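Long-range contact in exodeoxyribonuclease (PDB 4B5F), which probably cleaves DNA at apurinic or apyrimidinic sites as a metal-dependent endonuclease of the AP/ExoA repair family: residues 53-58 with 75-80. Numbering follows the deposited sequence. Where two conformers were deposited one is given.
Sequences GMHGHW and RKPDNV
H55 and H57 turn their imidazoles onto K76 and V80 through nearly identical torsions: in both, CG lies anti to the carbonyl carbon (chi1 -59° and -57°) and the ring is twisted almost perpendicular to the CA-CB-CG plane. G56 stands between them, and because residues alternate along a strand both rings emerge on the same side, facing 75-80. A flat imidazole suits these partly exposed places, offering a broad face to an aliphatic group. K76 sends CG anti to its backbone N, which takes the chain across one face of the H55 ring near CE1 and on beyond it. Its CB makes a CH-pi contact 3.6 Å from the ring centroid, displaced toward the rim, and CG follows at 3.7 Å from H55 CE1. Lysine suits this exposed place: its first methylenes meet the ring, while the rest of the chain runs outward and leaves the ammonium near the rim without touching it. V80 meets H57 more squarely: methyl CG2 sits over the middle of the imidazole, 3.5 Å from its centroid and only 6° off the ring normal. The other methyl, CG1, reaches H57 CB at 3.8 Å; a beta-branched residue suits a strand and here spans ring and base. P77 fits between the two histidines, with CG 3.6 Å from H57 NE2. Its compact apolar ring is buried, resting also on C98 and F100 of strand 95-100. The backbones pair with other strands, H55 with S73 and N79 with D99. The loop leading from strand 69-73 of one sheet to strand 79-82 of the other supplies K76 and P77, and the latter strand V80, joining two sheets at the surface margin of the four-layered alpha/beta sandwich typical of the DNase I-like fold.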
loop_
_atom_site.group_PDB
_atom_site.type_symbol
_atom_site.label_atom_id
_atom_site.label_comp_id
_atom_site.label_asym_id
_atom_site.label_seq_id
_atom_site.Cartn_x
_atom_site.Cartn_y
_atom_site.Cartn_z
ATOM N N GLY A 53 -3.837 5.159 -21.087
ATOM C CA GLY A 53 -5.070 4.500 -21.478
ATOM C C GLY A 53 -5.562 3.478 -20.471
ATOM O O GLY A 53 -6.559 2.798 -20.708
ATOM N N MET A 54 -4.864 3.358 -19.347
ATOM C CA MET A 54 -5.302 2.458 -18.289
ATOM C C MET A 54 -6.572 2.993 -17.643
ATOM O O MET A 54 -6.765 4.202 -17.542
ATOM C CB MET A 54 -4.216 2.292 -17.222
ATOM C CG MET A 54 -2.913 1.695 -17.728
ATOM S SD MET A 54 -1.626 1.671 -16.458
ATOM C CE MET A 54 -2.262 0.430 -15.335
ATOM N N HIS A 55 -7.446 2.088 -17.221
ATOM C CA HIS A 55 -8.598 2.464 -16.417
ATOM C C HIS A 55 -8.093 2.897 -15.047
ATOM O O HIS A 55 -7.027 2.465 -14.612
ATOM C CB HIS A 55 -9.559 1.285 -16.284
ATOM C CG HIS A 55 -10.064 0.770 -17.595
ATOM N ND1 HIS A 55 -11.265 1.170 -18.140
ATOM C CD2 HIS A 55 -9.524 -0.106 -18.476
ATOM C CE1 HIS A 55 -11.446 0.559 -19.297
ATOM N NE2 HIS A 55 -10.405 -0.221 -19.524
ATOM N N GLY A 56 -8.846 3.757 -14.372
ATOM C CA GLY A 56 -8.419 4.259 -13.080
ATOM C C GLY A 56 -9.571 4.643 -12.177
ATOM O O GLY A 56 -10.574 5.193 -12.633
ATOM N N HIS A 57 -9.425 4.346 -10.890
ATOM C CA HIS A 57 -10.444 4.701 -9.908
ATOM C C HIS A 57 -9.799 5.166 -8.611
ATOM O O HIS A 57 -8.993 4.455 -8.020
ATOM C CB HIS A 57 -11.376 3.517 -9.657
ATOM C CG HIS A 57 -12.038 3.005 -10.897
ATOM N ND1 HIS A 57 -13.255 3.475 -11.340
ATOM C CD2 HIS A 57 -11.641 2.077 -11.799
ATOM C CE1 HIS A 57 -13.586 2.851 -12.455
ATOM N NE2 HIS A 57 -12.623 1.997 -12.757
ATOM N N TRP A 58 -10.163 6.363 -8.170
ATOM C CA TRP A 58 -9.500 6.982 -7.033
ATOM C C TRP A 58 -10.488 7.369 -5.945
ATOM O O TRP A 58 -11.683 7.515 -6.196
ATOM C CB TRP A 58 -8.755 8.231 -7.495
ATOM C CG TRP A 58 -9.640 9.163 -8.260
ATOM C CD1 TRP A 58 -10.370 10.199 -7.757
ATOM C CD2 TRP A 58 -9.906 9.129 -9.666
ATOM N NE1 TRP A 58 -11.069 10.819 -8.765
ATOM C CE2 TRP A 58 -10.800 10.181 -9.947
ATOM C CE3 TRP A 58 -9.471 8.313 -10.716
ATOM C CZ2 TRP A 58 -11.268 10.438 -11.234
ATOM C CZ3 TRP A 58 -9.936 8.571 -11.992
ATOM C CH2 TRP A 58 -10.825 9.624 -12.240
ATOM N N ARG A 75 -6.803 -3.715 -17.604
ATOM C CA ARG A 75 -8.108 -4.337 -17.787
ATOM C C ARG A 75 -9.205 -3.527 -17.101
ATOM O O ARG A 75 -8.979 -2.922 -16.053
ATOM C CB ARG A 75 -8.086 -5.768 -17.241
ATOM C CG ARG A 75 -9.422 -6.490 -17.292
ATOM C CD ARG A 75 -9.289 -7.913 -16.771
ATOM N NE ARG A 75 -10.571 -8.610 -16.728
ATOM C CZ ARG A 75 -10.725 -9.868 -16.332
ATOM N NH1 ARG A 75 -9.672 -10.577 -15.946
ATOM N NH2 ARG A 75 -11.930 -10.421 -16.324
ATOM N N LYS A 76 -10.394 -3.522 -17.696
ATOM C CA LYS A 76 -11.533 -2.818 -17.119
ATOM C C LYS A 76 -12.161 -3.656 -16.011
ATOM O O LYS A 76 -12.589 -4.785 -16.246
ATOM C CB LYS A 76 -12.573 -2.506 -18.198
ATOM C CG LYS A 76 -13.796 -1.757 -17.687
ATOM C CD LYS A 76 -14.828 -1.565 -18.789
ATOM C CE LYS A 76 -16.090 -0.894 -18.266
ATOM N NZ LYS A 76 -15.826 0.479 -17.751
ATOM N N PRO A 77 -12.212 -3.105 -14.790
ATOM C CA PRO A 77 -12.835 -3.820 -13.672
ATOM C C PRO A 77 -14.338 -3.968 -13.886
ATOM O O PRO A 77 -14.969 -3.066 -14.433
ATOM C CB PRO A 77 -12.555 -2.908 -12.473
ATOM C CG PRO A 77 -12.370 -1.552 -13.064
ATOM C CD PRO A 77 -11.711 -1.779 -14.392
ATOM N N ASP A 78 -14.900 -5.098 -13.467
ATOM C CA ASP A 78 -16.337 -5.309 -13.586
ATOM C C ASP A 78 -17.083 -4.763 -12.373
ATOM O O ASP A 78 -18.302 -4.878 -12.283
ATOM C CB ASP A 78 -16.664 -6.790 -13.801
ATOM C CG ASP A 78 -15.919 -7.699 -12.847
ATOM O OD1 ASP A 78 -16.344 -7.820 -11.679
ATOM O OD2 ASP A 78 -14.905 -8.297 -13.268
ATOM N N ASN A 79 -16.342 -4.166 -11.446
ATOM C CA ASN A 79 -16.936 -3.549 -10.265
ATOM C C ASN A 79 -15.922 -2.716 -9.494
ATOM O O ASN A 79 -14.757 -3.091 -9.388
ATOM C CB ASN A 79 -17.557 -4.605 -9.348
ATOM C CG ASN A 79 -18.148 -4.006 -8.086
ATOM O OD1 ASN A 79 -19.151 -3.295 -8.135
ATOM N ND2 ASN A 79 -17.532 -4.297 -6.946
ATOM N N VAL A 80 -16.373 -1.586 -8.961
ATOM C CA VAL A 80 -15.503 -0.695 -8.203
ATOM C C VAL A 80 -16.162 -0.263 -6.897
ATOM O O VAL A 80 -17.343 0.082 -6.869
ATOM C CB VAL A 80 -15.130 0.561 -9.020
ATOM C CG1 VAL A 80 -14.265 1.498 -8.190
ATOM C CG2 VAL A 80 -14.417 0.168 -10.306
#